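Side-chain contacts in monosaccharide ABC transporter substrate-binding protein, CUT2 family (Acidothermus cellulolyticus, PDB 4RU1), which binds myo-inositol between its two lobes and probably hands such solutes to an ABC transporter of the CUT2 family: residues Q132-R137 and L245-D250; H145-L150 and A191-Q196; S160-V165 and Y173-V178; P209-A214 and I227-F232. All blocks are in the same frame, centred on the assembly; numbering follows the deposited sequence.

Interaction 1 of 4, residues Q132-R137 and L245-D250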
loop_
_atom_site.group_PDB
_atom_site.type_symbol
_atom_site.label_atom_id
_atom_site.label_comp_id
_atom_site.label_asym_id
_atom_site.label_seq_id
_atom_site.Cartn_x
_atom_site.Cartn_y
_atom_site.Cartn_z
ATOM N N GLN A 132 8.775 -11.435 -3.227
ATOM C CA GLN A 132 9.639 -12.630 -3.177
ATOM C C GLN A 132 9.060 -13.662 -2.246
ATOM O O GLN A 132 9.066 -14.828 -2.576
ATOM C CB GLN A 132 11.064 -12.243 -2.704
ATOM C CG GLN A 132 11.817 -11.395 -3.711
ATOM C CD GLN A 132 13.014 -10.653 -3.127
ATOM O OE1 GLN A 132 13.057 -10.388 -1.933
ATOM N NE2 GLN A 132 14.025 -10.373 -3.941
ATOM N N ALA A 133 8.544 -13.233 -1.097
ATOM C CA ALA A 133 7.899 -14.186 -0.191
ATOM C C ALA A 133 6.618 -14.807 -0.787
ATOM O O ALA A 133 6.329 -15.945 -0.551
ATOM C CB ALA A 133 7.563 -13.478 1.108
ATOM N N ALA A 134 5.840 -13.977 -1.498
ATOM C CA ALA A 134 4.582 -14.475 -2.086
ATOM C C ALA A 134 4.918 -15.503 -3.206
ATOM O O ALA A 134 4.223 -16.484 -3.390
ATOM C CB ALA A 134 3.772 -13.290 -2.684
ATOM N N GLY A 135 5.961 -15.277 -3.982
ATOM C CA GLY A 135 6.327 -16.201 -5.074
ATOM C C GLY A 135 6.731 -17.563 -4.521
ATOM O O GLY A 135 6.232 -18.557 -4.967
ATOM N N ALA A 136 7.510 -17.553 -3.441
ATOM C CA ALA A 136 7.973 -18.771 -2.810
ATOM C C ALA A 136 6.812 -19.493 -2.151
ATOM O O ALA A 136 6.693 -20.707 -2.264
ATOM C CB ALA A 136 9.046 -18.440 -1.758
ATOM N N ARG A 137 5.936 -18.762 -1.485
ATOM C CA ARG A 137 4.785 -19.348 -0.883
ATOM C C ARG A 137 3.890 -19.965 -1.961
ATOM O O ARG A 137 3.404 -21.089 -1.818
ATOM C CB ARG A 137 4.004 -18.356 -0.048
ATOM C CG ARG A 137 2.932 -19.056 0.776
ATOM C CD ARG A 137 2.178 -18.057 1.629
ATOM N NE ARG A 137 1.025 -18.630 2.300
ATOM C CZ ARG A 137 0.799 -18.589 3.618
ATOM N NH1 ARG A 137 1.688 -18.019 4.427
ATOM N NH2 ARG A 137 -0.333 -19.104 4.106
ATOM N N LEU A 245 -10.231 -16.742 -0.611
ATOM C CA LEU A 245 -8.873 -16.199 -0.718
ATOM C C LEU A 245 -7.885 -17.118 -0.027
ATOM O O LEU A 245 -8.217 -17.634 1.105
ATOM C CB LEU A 245 -8.780 -14.833 -0.068
ATOM C CG LEU A 245 -9.428 -13.631 -0.752
ATOM C CD1 LEU A 245 -9.436 -12.401 0.159
ATOM C CD2 LEU A 245 -8.747 -13.341 -2.071
ATOM N N GLN A 246 -6.787 -17.467 -0.648
ATOM C CA GLN A 246 -5.766 -18.312 -0.029
ATOM C C GLN A 246 -5.106 -17.656 1.171
ATOM O O GLN A 246 -4.849 -18.309 2.167
ATOM C CB GLN A 246 -4.717 -18.750 -1.049
ATOM C CG GLN A 246 -5.262 -19.404 -2.319
ATOM C CD GLN A 246 -6.102 -20.588 -1.976
ATOM O OE1 GLN A 246 -7.389 -20.580 -2.055
ATOM N NE2 GLN A 246 -5.414 -21.598 -1.546
ATOM N N TRP A 247 -4.824 -16.362 1.059
ATOM C CA TRP A 247 -4.135 -15.630 2.084
ATOM C C TRP A 247 -4.180 -14.173 1.699
ATOM O O TRP A 247 -4.521 -13.852 0.559
ATOM C CB TRP A 247 -2.698 -16.122 2.276
ATOM C CG TRP A 247 -1.961 -16.442 1.022
ATOM C CD1 TRP A 247 -1.708 -17.695 0.544
ATOM C CD2 TRP A 247 -1.287 -15.530 0.113
ATOM N NE1 TRP A 247 -0.948 -17.637 -0.582
ATOM C CE2 TRP A 247 -0.700 -16.320 -0.910
ATOM C CE3 TRP A 247 -1.201 -14.128 0.013
ATOM C CZ2 TRP A 247 0.022 -15.745 -1.996
ATOM C CZ3 TRP A 247 -0.481 -13.571 -1.103
ATOM C CH2 TRP A 247 0.123 -14.392 -2.059
ATOM N N ALA A 248 -3.855 -13.308 2.662
ATOM C CA ALA A 248 -3.743 -11.833 2.449
ATOM C C ALA A 248 -2.480 -11.429 3.136
ATOM O O ALA A 248 -2.186 -11.899 4.234
ATOM C CB ALA A 248 -4.914 -11.091 3.020
ATOM N N ILE A 249 -1.729 -10.551 2.518
ATOM C CA ILE A 249 -0.518 -9.989 3.079
ATOM C C ILE A 249 -0.846 -8.656 3.734
ATOM O O ILE A 249 -1.281 -7.710 3.056
ATOM C CB ILE A 249 0.574 -9.792 2.024
ATOM C CG1 ILE A 249 0.941 -11.156 1.366
ATOM C CG2 ILE A 249 1.750 -9.099 2.609
ATOM C CD1 ILE A 249 1.830 -11.042 0.140
ATOM N N ASP A 250 -0.620 -8.554 5.030
ATOM C CA ASP A 250 -0.903 -7.346 5.778
ATOM C C ASP A 250 0.357 -6.471 5.854
ATOM O O ASP A 250 1.428 -6.969 6.227
ATOM C CB ASP A 250 -1.313 -7.782 7.179
ATOM C CG ASP A 250 -1.861 -6.685 8.039
ATOM O OD1 ASP A 250 -2.096 -5.493 7.630
ATOM O OD2 ASP A 250 -2.073 -7.042 9.217
HETATM O O HOH W 1 -2.604 -20.192 2.642
#
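Ala134 touches the Trp247 indole with its methyl group, CB 3.9 Å from CH2 at the far end of the ring system, in an oblique approach. The same CB also lies 4.1 Å from Ile249 CD1, so this methyl touches both larger apolar side chains. One turn further along the helix, Arg137 reaches out with CG anti to the backbone N (chi1 -170°) and its chain extended, and it and the indole run past one another head to tail. Helix 127-140 here covers one face of the mixed sheet of the second lobe of a type I periplasmic binding fold, where strand 248-250 runs beside strand 226-230. Arg137 CD sits over the five-membered ring, 4.1 Å from its centroid, in a CH-pi contact. NE lies over the same face, 3.4 Å from Trp247 CD1. The guanidinium itself is off-centre, its plane turned 62° from the indole, with CZ 4.6 Å from the five-ring centroid in a cation-pi contact. Salt bridges to Glu141 and Asp288 hold its NE and NH2, and Glu141 also accepts a hydrogen bond from Trp247 NE1. A water in the guanidinium plane accepts from Arg137 NH2 at 2.9 Å and donates to Gln246 O.

Interaction 2 of 4, residues H145-L150 and A191-Q196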
loop_
_atom_site.group_PDB
_atom_site.type_symbol
_atom_site.label_atom_id
_atom_site.label_comp_id
_atom_site.label_asym_id
_atom_site.label_seq_id
_atom_site.Cartn_x
_atom_site.Cartn_y
_atom_site.Cartn_z
ATOM N N HIS A 145 1.124 -21.407 -12.482
ATOM C CA HIS A 145 0.993 -20.286 -13.382
ATOM C C HIS A 145 0.259 -19.140 -12.681
ATOM O O HIS A 145 -0.951 -19.128 -12.550
ATOM C CB HIS A 145 0.320 -20.675 -14.696
ATOM C CG HIS A 145 0.239 -19.535 -15.662
ATOM N ND1 HIS A 145 -0.340 -19.618 -16.904
ATOM C CD2 HIS A 145 0.742 -18.274 -15.574
ATOM C CE1 HIS A 145 -0.247 -18.448 -17.513
ATOM N NE2 HIS A 145 0.381 -17.606 -16.712
ATOM N N VAL A 146 1.057 -18.160 -12.222
ATOM C CA VAL A 146 0.458 -17.014 -11.528
ATOM C C VAL A 146 0.190 -15.807 -12.444
ATOM O O VAL A 146 0.967 -15.535 -13.363
ATOM C CB VAL A 146 1.367 -16.555 -10.372
ATOM C CG1 VAL A 146 2.704 -16.050 -10.861
ATOM C CG2 VAL A 146 0.676 -15.486 -9.498
ATOM N N LEU A 147 -0.965 -15.154 -12.233
ATOM C CA LEU A 147 -1.315 -13.864 -12.829
ATOM C C LEU A 147 -1.255 -12.829 -11.763
ATOM O O LEU A 147 -2.022 -12.888 -10.758
ATOM C CB LEU A 147 -2.739 -13.971 -13.349
ATOM C CG LEU A 147 -3.257 -12.721 -13.992
ATOM C CD1 LEU A 147 -2.495 -12.407 -15.256
ATOM C CD2 LEU A 147 -4.748 -12.846 -14.318
ATOM N N CYS A 148 -0.367 -11.856 -11.938
ATOM C CA CYS A 148 -0.277 -10.728 -10.995
ATOM C C CYS A 148 -1.035 -9.559 -11.601
ATOM O O CYS A 148 -0.768 -9.194 -12.750
ATOM C CB CYS A 148 1.152 -10.309 -10.827
ATOM S SG CYS A 148 2.045 -11.412 -9.735
ATOM N N VAL A 149 -1.998 -9.006 -10.867
ATOM C CA VAL A 149 -2.915 -7.963 -11.379
ATOM C C VAL A 149 -2.523 -6.666 -10.753
ATOM O O VAL A 149 -2.453 -6.587 -9.540
ATOM C CB VAL A 149 -4.377 -8.310 -11.141
ATOM C CG1 VAL A 149 -5.290 -7.181 -11.665
ATOM C CG2 VAL A 149 -4.703 -9.643 -11.818
ATOM N N LEU A 150 -2.206 -5.679 -11.580
ATOM C CA LEU A 150 -1.764 -4.353 -11.114
ATOM C C LEU A 150 -2.800 -3.321 -11.487
ATOM O O LEU A 150 -3.141 -3.220 -12.668
ATOM C CB LEU A 150 -0.420 -3.925 -11.761
ATOM C CG LEU A 150 0.718 -4.868 -11.473
ATOM C CD1 LEU A 150 0.948 -5.800 -12.650
ATOM C CD2 LEU A 150 2.006 -4.058 -11.238
ATOM N N ALA A 191 -11.721 -11.632 -15.944
ATOM C CA ALA A 191 -12.406 -12.857 -16.401
ATOM C C ALA A 191 -11.971 -13.296 -17.794
ATOM O O ALA A 191 -11.804 -14.485 -18.024
ATOM C CB ALA A 191 -13.897 -12.576 -16.466
ATOM N N ALA A 192 -11.818 -12.345 -18.686
ATOM C CA ALA A 192 -11.371 -12.602 -20.063
ATOM C C ALA A 192 -9.985 -13.255 -20.080
ATOM O O ALA A 192 -9.774 -14.251 -20.753
ATOM C CB ALA A 192 -11.442 -11.313 -20.881
ATOM N N LYS A 193 -9.059 -12.744 -19.284
ATOM C CA LYS A 193 -7.725 -13.274 -19.238
ATOM C C LYS A 193 -7.772 -14.709 -18.730
ATOM O O LYS A 193 -7.122 -15.588 -19.267
ATOM C CB LYS A 193 -6.821 -12.389 -18.366
ATOM C CG LYS A 193 -5.432 -12.956 -18.212
ATOM C CD LYS A 193 -4.517 -12.591 -19.384
ATOM C CE LYS A 193 -3.748 -13.804 -19.905
ATOM N NZ LYS A 193 -4.573 -14.758 -20.696
ATOM N N LEU A 194 -8.589 -14.977 -17.692
ATOM C CA LEU A 194 -8.700 -16.344 -17.168
ATOM C C LEU A 194 -9.294 -17.309 -18.199
ATOM O O LEU A 194 -8.844 -18.489 -18.305
ATOM C CB LEU A 194 -9.571 -16.357 -15.882
ATOM C CG LEU A 194 -8.864 -15.603 -14.751
ATOM C CD1 LEU A 194 -9.732 -15.537 -13.488
ATOM C CD2 LEU A 194 -7.479 -16.153 -14.382
ATOM N N LYS A 195 -10.328 -16.868 -18.913
ATOM C CA LYS A 195 -10.966 -17.730 -19.934
ATOM C C LYS A 195 -10.001 -18.042 -21.079
ATOM O O LYS A 195 -9.997 -19.115 -21.689
ATOM C CB LYS A 195 -12.231 -16.989 -20.511
ATOM C CG LYS A 195 -13.504 -17.233 -19.766
ATOM C CD LYS A 195 -14.719 -16.896 -20.636
ATOM C CE LYS A 195 -15.061 -18.036 -21.591
ATOM N NZ LYS A 195 -16.414 -17.864 -22.184
ATOM N N GLN A 196 -9.194 -17.048 -21.413
ATOM C CA GLN A 196 -8.284 -17.164 -22.542
ATOM C C GLN A 196 -7.151 -18.086 -22.214
ATOM O O GLN A 196 -6.553 -18.622 -23.119
ATOM C CB GLN A 196 -7.814 -15.761 -22.951
ATOM C CG GLN A 196 -8.934 -14.972 -23.605
ATOM C CD GLN A 196 -8.802 -13.419 -23.689
ATOM O OE1 GLN A 196 -7.836 -12.798 -23.268
ATOM N NE2 GLN A 196 -9.867 -12.811 -24.196
#
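Leu147 has CG anti to the backbone N (chi1 180°), which carries its isobutyl branch out from strand 145-150 to helix 183-196. On the helix, Lys193 makes the same first turn: chi1 (176°) sets CG against the leucine, and the bends from chi2 (84°) onward turn the rest of the chain away. The meeting is narrow: Leu147 CD2 lies 4.0 Å from Lys193 CG, the two side chains set obliquely across each other. A second, looser touch comes from the next helical residue, where Leu194 CD2 stands 4.3 Å from the same Leu147 CD2. One methyl thus serves both helix residues. Side chains on this face of the strand, Leu147 and Val149, are directed to helices 183-196 and 208-220, whereas Cys148 and Leu150 face helix 156-168 on the other side, as expected of a largely parallel sheet with helices on both faces. Lys193 is modelled in two conformations; in the one described its NZ is 7.0 Å from His145 NE2, which is itself hydrogen-bonded to Thr174. With no polar bond across it, the contact rests on dispersion and the hydrophobic effect, the lysine contributing its aliphatic part while in this conformer its ammonium makes no bond across it.

Interaction 3 of 4, residues S160-V165 and Y173-V178. With INS (1,2,3,4,5,6-hexahydroxy-cyclohexane), chain M.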
loop_
_atom_site.group_PDB
_atom_site.type_symbol
_atom_site.label_atom_id
_atom_site.label_comp_id
_atom_site.label_asym_id
_atom_site.label_seq_id
_atom_site.Cartn_x
_atom_site.Cartn_y
_atom_site.Cartn_z
ATOM N N SER A 160 7.334 -3.369 -7.675
ATOM C CA SER A 160 8.249 -4.146 -6.842
ATOM C C SER A 160 7.598 -5.439 -6.422
ATOM O O SER A 160 8.288 -6.457 -6.297
ATOM C CB SER A 160 8.610 -3.298 -5.616
ATOM O OG SER A 160 9.451 -2.233 -5.975
ATOM N N ARG A 161 6.305 -5.399 -6.075
ATOM C CA ARG A 161 5.621 -6.602 -5.660
ATOM C C ARG A 161 5.641 -7.675 -6.762
ATOM O O ARG A 161 6.027 -8.826 -6.514
ATOM C CB ARG A 161 4.151 -6.309 -5.267
ATOM C CG ARG A 161 3.963 -5.477 -4.028
ATOM C CD ARG A 161 2.498 -5.192 -3.714
ATOM N NE ARG A 161 2.402 -4.414 -2.466
ATOM C CZ ARG A 161 1.307 -3.779 -2.087
ATOM N NH1 ARG A 161 0.162 -3.869 -2.750
ATOM N NH2 ARG A 161 1.319 -3.154 -0.965
ATOM N N CYS A 162 5.278 -7.233 -7.950
ATOM C CA CYS A 162 5.268 -8.177 -9.090
ATOM C C CYS A 162 6.674 -8.620 -9.462
ATOM O O CYS A 162 6.911 -9.854 -9.736
ATOM C CB CYS A 162 4.535 -7.579 -10.249
ATOM S SG CYS A 162 2.828 -7.249 -9.819
ATOM N N ASN A 163 7.626 -7.708 -9.467
ATOM C CA ASN A 163 9.007 -8.172 -9.778
ATOM C C ASN A 163 9.452 -9.218 -8.713
ATOM O O ASN A 163 10.149 -10.174 -9.040
ATOM C CB ASN A 163 9.935 -7.005 -9.873
ATOM C CG ASN A 163 11.350 -7.406 -10.023
ATOM O OD1 ASN A 163 12.106 -7.280 -9.096
ATOM N ND2 ASN A 163 11.715 -7.937 -11.186
ATOM N N GLY A 164 9.081 -8.988 -7.458
ATOM C CA GLY A 164 9.521 -9.922 -6.440
ATOM C C GLY A 164 8.922 -11.275 -6.657
ATOM O O GLY A 164 9.655 -12.297 -6.525
ATOM N N VAL A 165 7.624 -11.362 -6.992
ATOM C CA VAL A 165 6.965 -12.647 -7.264
ATOM C C VAL A 165 7.718 -13.359 -8.424
ATOM O O VAL A 165 7.940 -14.572 -8.364
ATOM C CB VAL A 165 5.509 -12.431 -7.673
ATOM C CG1 VAL A 165 4.906 -13.695 -8.227
ATOM C CG2 VAL A 165 4.711 -11.986 -6.500
ATOM N N TYR A 173 4.742 -16.990 -15.199
ATOM C CA TYR A 173 4.362 -15.669 -14.645
ATOM C C TYR A 173 3.813 -14.783 -15.713
ATOM O O TYR A 173 4.367 -14.652 -16.826
ATOM C CB TYR A 173 5.625 -15.088 -13.990
ATOM C CG TYR A 173 5.550 -13.614 -13.527
ATOM C CD1 TYR A 173 5.037 -13.244 -12.272
ATOM C CD2 TYR A 173 5.950 -12.601 -14.401
ATOM C CE1 TYR A 173 4.920 -11.882 -11.928
ATOM C CE2 TYR A 173 5.895 -11.252 -14.068
ATOM C CZ TYR A 173 5.380 -10.895 -12.841
ATOM O OH TYR A 173 5.343 -9.550 -12.606
ATOM N N THR A 174 2.661 -14.185 -15.397
ATOM C CA THR A 174 1.993 -13.275 -16.288
ATOM C C THR A 174 1.516 -12.051 -15.514
ATOM O O THR A 174 0.973 -12.206 -14.415
ATOM C CB THR A 174 0.744 -13.967 -16.914
ATOM O OG1 THR A 174 1.152 -15.141 -17.604
ATOM C CG2 THR A 174 0.109 -13.065 -17.941
ATOM N N LYS A 175 1.719 -10.834 -16.055
ATOM C CA LYS A 175 1.262 -9.612 -15.465
ATOM C C LYS A 175 0.067 -9.144 -16.272
ATOM O O LYS A 175 0.108 -9.170 -17.540
ATOM C CB LYS A 175 2.372 -8.535 -15.510
ATOM C CG LYS A 175 3.151 -8.325 -14.247
ATOM C CD LYS A 175 3.611 -6.873 -14.126
ATOM C CE LYS A 175 4.738 -6.579 -15.044
ATOM N NZ LYS A 175 5.363 -5.294 -14.645
ATOM N N LEU A 176 -0.896 -8.531 -15.587
ATOM C CA LEU A 176 -2.041 -7.913 -16.212
ATOM C C LEU A 176 -2.330 -6.565 -15.540
ATOM O O LEU A 176 -2.564 -6.515 -14.307
ATOM C CB LEU A 176 -3.238 -8.762 -16.043
ATOM C CG LEU A 176 -4.587 -8.184 -16.482
ATOM C CD1 LEU A 176 -4.659 -7.960 -17.995
ATOM C CD2 LEU A 176 -5.747 -9.057 -16.083
ATOM N N TYR A 177 -2.347 -5.501 -16.319
ATOM C CA TYR A 177 -2.718 -4.210 -15.887
ATOM C C TYR A 177 -4.224 -4.010 -16.100
ATOM O O TYR A 177 -4.772 -4.313 -17.142
ATOM C CB TYR A 177 -1.948 -3.091 -16.636
ATOM C CG TYR A 177 -0.456 -3.032 -16.251
ATOM C CD1 TYR A 177 -0.011 -2.408 -15.070
ATOM C CD2 TYR A 177 0.478 -3.766 -16.954
ATOM C CE1 TYR A 177 1.319 -2.389 -14.742
ATOM C CE2 TYR A 177 1.826 -3.793 -16.611
ATOM C CZ TYR A 177 2.244 -3.136 -15.480
ATOM O OH TYR A 177 3.581 -3.124 -15.081
ATOM N N VAL A 178 -4.861 -3.411 -15.093
ATOM C CA VAL A 178 -6.303 -3.078 -15.142
ATOM C C VAL A 178 -6.450 -1.703 -14.644
ATOM O O VAL A 178 -5.582 -1.166 -13.937
ATOM C CB VAL A 178 -7.108 -4.087 -14.230
ATOM C CG1 VAL A 178 -6.987 -5.550 -14.652
ATOM C CG2 VAL A 178 -6.778 -3.989 -12.749
HETATM C C1 INS M . -1.851 -0.828 -1.476
HETATM C C2 INS M . -2.963 -0.774 -2.513
HETATM C C3 INS M . -3.299 0.688 -2.809
HETATM C C4 INS M . -2.086 1.524 -3.150
HETATM C C5 INS M . -1.055 1.481 -2.068
HETATM C C6 INS M . -0.644 0.079 -1.706
HETATM O O1 INS M . -1.430 -2.170 -1.188
HETATM O O2 INS M . -2.402 -1.328 -3.715
HETATM O O3 INS M . -4.203 0.659 -3.932
HETATM O O4 INS M . -2.466 2.897 -3.417
HETATM O O5 INS M . 0.160 2.171 -2.435
HETATM O O6 INS M . 0.262 0.070 -0.565
#
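Tyr173 OH lies unusually close to the helix, 3.2 Å from Cys162 CB and 3.3 Å from Cys162 O. With CG anti to the backbone N (chi1 171°), the phenol extends to helix 156-168, where Val165 CG1 approaches the ring obliquely, 4.1 Å from Tyr173 CD1. Cys162 CB also meets the aliphatic part of Lys175, 4.0 Å from its CD, while the lysine's NZ donates to Tyr177 OH at 2.8 Å and forms a salt bridge with Glu159. No disulfide joins Cys162 to Cys148 here, although the two are so linked in another structure of this protein. From the preceding helical position Arg161 points to the ligand instead. Its NH1 and NH2 both donate to O1 of the inositol, at 2.8 and 2.9 Å, with this oxygen in the guanidinium plane; a salt bridge from NE to Glu127 helps fix the group. Helix 156-168 runs nearly antiparallel to strand 172-177 (165° between the short axes), as in the crossover of a right-handed beta-alpha-beta unit starting from strand 145-150. Beyond it Val165 also packs on Ala134 of helix 127-140, and strand 172-177 forms the sheet edge.

Interaction 4 of 4, residues P209-A214 and I227-F232. With INS (1,2,3,4,5,6-hexahydroxy-cyclohexane), chain M.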
loop_
_atom_site.group_PDB
_atom_site.type_symbol
_atom_site.label_atom_id
_atom_site.label_comp_id
_atom_site.label_asym_id
_atom_site.label_seq_id
_atom_site.Cartn_x
_atom_site.Cartn_y
_atom_site.Cartn_z
ATOM N N PRO A 209 -9.770 -4.303 -2.651
ATOM C CA PRO A 209 -10.886 -4.084 -3.556
ATOM C C PRO A 209 -10.740 -4.863 -4.839
ATOM O O PRO A 209 -11.719 -5.420 -5.359
ATOM C CB PRO A 209 -10.878 -2.586 -3.765
ATOM C CG PRO A 209 -10.251 -2.047 -2.538
ATOM C CD PRO A 209 -9.189 -3.030 -2.202
ATOM N N ILE A 210 -9.521 -4.962 -5.344
ATOM C CA ILE A 210 -9.278 -5.720 -6.621
ATOM C C ILE A 210 -9.466 -7.217 -6.362
ATOM O O ILE A 210 -9.996 -7.981 -7.214
ATOM C CB ILE A 210 -7.865 -5.458 -7.150
ATOM C CG1 ILE A 210 -7.574 -3.963 -7.330
ATOM C CG2 ILE A 210 -7.693 -6.159 -8.497
ATOM C CD1 ILE A 210 -8.634 -3.222 -8.089
ATOM N N ALA A 211 -9.036 -7.718 -5.178
ATOM C CA ALA A 211 -9.376 -9.050 -4.757
ATOM C C ALA A 211 -10.836 -9.383 -4.914
ATOM O O ALA A 211 -11.152 -10.477 -5.431
ATOM C CB ALA A 211 -9.001 -9.340 -3.339
ATOM N N GLN A 212 -11.726 -8.475 -4.520
ATOM C CA GLN A 212 -13.159 -8.751 -4.626
ATOM C C GLN A 212 -13.580 -8.998 -6.028
ATOM O O GLN A 212 -14.331 -9.915 -6.316
ATOM C CB GLN A 212 -14.000 -7.624 -4.014
ATOM C CG GLN A 212 -13.643 -7.201 -2.637
ATOM C CD GLN A 212 -13.592 -8.371 -1.715
ATOM O OE1 GLN A 212 -14.565 -9.127 -1.679
ATOM N NE2 GLN A 212 -12.465 -8.551 -0.941
ATOM N N LEU A 213 -13.061 -8.188 -6.954
ATOM C CA LEU A 213 -13.378 -8.262 -8.354
ATOM C C LEU A 213 -12.827 -9.556 -8.971
ATOM O O LEU A 213 -13.415 -10.140 -9.842
ATOM C CB LEU A 213 -12.760 -7.030 -9.058
ATOM C CG LEU A 213 -13.386 -5.734 -8.565
ATOM C CD1 LEU A 213 -12.582 -4.491 -9.002
ATOM C CD2 LEU A 213 -14.875 -5.572 -8.992
ATOM N N ALA A 214 -11.656 -9.984 -8.503
ATOM C CA ALA A 214 -11.046 -11.172 -8.993
ATOM C C ALA A 214 -11.842 -12.432 -8.587
ATOM O O ALA A 214 -11.990 -13.373 -9.382
ATOM C CB ALA A 214 -9.618 -11.286 -8.546
ATOM N N ILE A 227 -7.330 -17.323 -5.692
ATOM C CA ILE A 227 -7.060 -15.869 -5.552
ATOM C C ILE A 227 -6.327 -15.706 -4.208
ATOM O O ILE A 227 -6.687 -16.330 -3.211
ATOM C CB ILE A 227 -8.355 -15.023 -5.532
ATOM C CG1 ILE A 227 -9.277 -15.316 -6.743
ATOM C CG2 ILE A 227 -8.043 -13.548 -5.492
ATOM C CD1 ILE A 227 -10.346 -16.322 -6.539
ATOM N N ALA A 228 -5.347 -14.809 -4.203
ATOM C CA ALA A 228 -4.610 -14.330 -3.017
ATOM C C ALA A 228 -4.420 -12.854 -3.166
ATOM O O ALA A 228 -4.493 -12.328 -4.301
ATOM C CB ALA A 228 -3.309 -15.035 -2.885
ATOM N N THR A 229 -4.246 -12.121 -2.058
ATOM C CA THR A 229 -4.187 -10.656 -2.181
ATOM C C THR A 229 -3.197 -10.040 -1.229
ATOM O O THR A 229 -2.832 -10.610 -0.157
ATOM C CB THR A 229 -5.569 -10.039 -1.914
ATOM O OG1 THR A 229 -5.587 -8.686 -2.405
ATOM C CG2 THR A 229 -5.991 -10.111 -0.471
ATOM N N PHE A 230 -2.805 -8.833 -1.594
ATOM C CA PHE A 230 -2.257 -7.909 -0.634
ATOM C C PHE A 230 -3.416 -7.185 0.035
ATOM O O PHE A 230 -4.389 -6.757 -0.680
ATOM C CB PHE A 230 -1.311 -6.926 -1.340
ATOM C CG PHE A 230 -0.023 -7.505 -1.776
ATOM C CD1 PHE A 230 0.083 -8.382 -2.845
ATOM C CD2 PHE A 230 1.120 -7.165 -1.119
ATOM C CE1 PHE A 230 1.291 -8.901 -3.194
ATOM C CE2 PHE A 230 2.326 -7.700 -1.442
ATOM C CZ PHE A 230 2.453 -8.548 -2.501
ATOM N N ASP A 231 -3.328 -6.968 1.362
ATOM C CA ASP A 231 -4.208 -6.083 2.174
ATOM C C ASP A 231 -5.508 -6.717 2.590
ATOM O O ASP A 231 -6.014 -7.680 2.021
ATOM C CB ASP A 231 -4.557 -4.765 1.411
ATOM C CG ASP A 231 -3.351 -3.977 0.965
ATOM O OD1 ASP A 231 -2.289 -4.011 1.630
ATOM O OD2 ASP A 231 -3.453 -3.266 -0.062
ATOM N N PHE A 232 -6.110 -6.059 3.572
ATOM C CA PHE A 232 -7.438 -6.380 4.033
ATOM C C PHE A 232 -8.422 -5.307 3.623
ATOM O O PHE A 232 -8.042 -4.163 3.509
ATOM C CB PHE A 232 -7.444 -6.455 5.586
ATOM C CG PHE A 232 -6.845 -7.710 6.137
ATOM C CD1 PHE A 232 -5.485 -7.886 6.232
ATOM C CD2 PHE A 232 -7.663 -8.765 6.445
ATOM C CE1 PHE A 232 -4.953 -9.071 6.744
ATOM C CE2 PHE A 232 -7.145 -9.985 6.909
ATOM C CZ PHE A 232 -5.793 -10.120 7.062
HETATM C C1 INS M . -1.851 -0.828 -1.476
HETATM C C2 INS M . -2.963 -0.774 -2.513
HETATM C C3 INS M . -3.299 0.688 -2.809
HETATM C C4 INS M . -2.086 1.524 -3.150
HETATM C C5 INS M . -1.055 1.481 -2.068
HETATM C C6 INS M . -0.644 0.079 -1.706
HETATM O O1 INS M . -1.430 -2.170 -1.188
HETATM O O2 INS M . -2.402 -1.328 -3.715
HETATM O O3 INS M . -4.203 0.659 -3.932
HETATM O O4 INS M . -2.466 2.897 -3.417
HETATM O O5 INS M . 0.160 2.171 -2.435
HETATM O O6 INS M . 0.262 0.070 -0.565
#
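Thr229 meets Ala211 as soon as its side chain leaves the strand: Thr229 CB is 3.8 Å from Ala211 CB. From there the chain divides. OG1, anti to the backbone N (chi1 -164°), passes alongside the same alanine, 3.6 Å from its CB, and donates to Phe230 O at 2.9 Å. The donor sits above the carbonyl plane, 46° out of it. OG1 is also hydrogen-bonded to Thr205 OG1 of the adjoining strand, so this buried hydroxyl, its polar needs met by these two partners, rests against the alanine methyl. CG2 turns the other way, to the methyl of Ala248. One turn along the helix, Ala214 CB packs on Ile227 CG2 at 4.1 Å. Two alanines thus carry the helix face, and these short side chains let the segment axes approach to 8.3 Å, nearly antiparallel at 169°. Past the strand end, Asp231 OD2 accepts a hydrogen bond from O1 of the inositol at 2.6 Å. The set of strand 202-205, helix 208-220 and strand 226-230 is a beta-alpha-beta unit of the Rossmann-like lobe of type I periplasmic binding proteins, with the ligand held at the carboxy-terminal ends of the parallel strands.

In the fold
All four contacts fasten helices to one mixed sheet, that of the lobe contributing Gln151, Arg161, Asp231 and Gln251 to the inositol pocket. Interactions 3 and 4, centred about 14 Å apart, meet at the ligand: Arg161 and Asp231 grip the same O1, and Arg161 NE lies 3.3 Å from Phe230 CD2. Interaction 1 adjoins this region through the neighbouring strand, where Ile249 O and Asp231 N, 2.8 Å apart, probably share a hydrogen bond. Interactions 2 and 3 have the closest centres, about 11 Å, and use adjacent strands; interaction 2 touches interaction 4 through Val149 and Ile210. Interactions 2, 3 and 4 all fall within the chain loop closed by interaction 1.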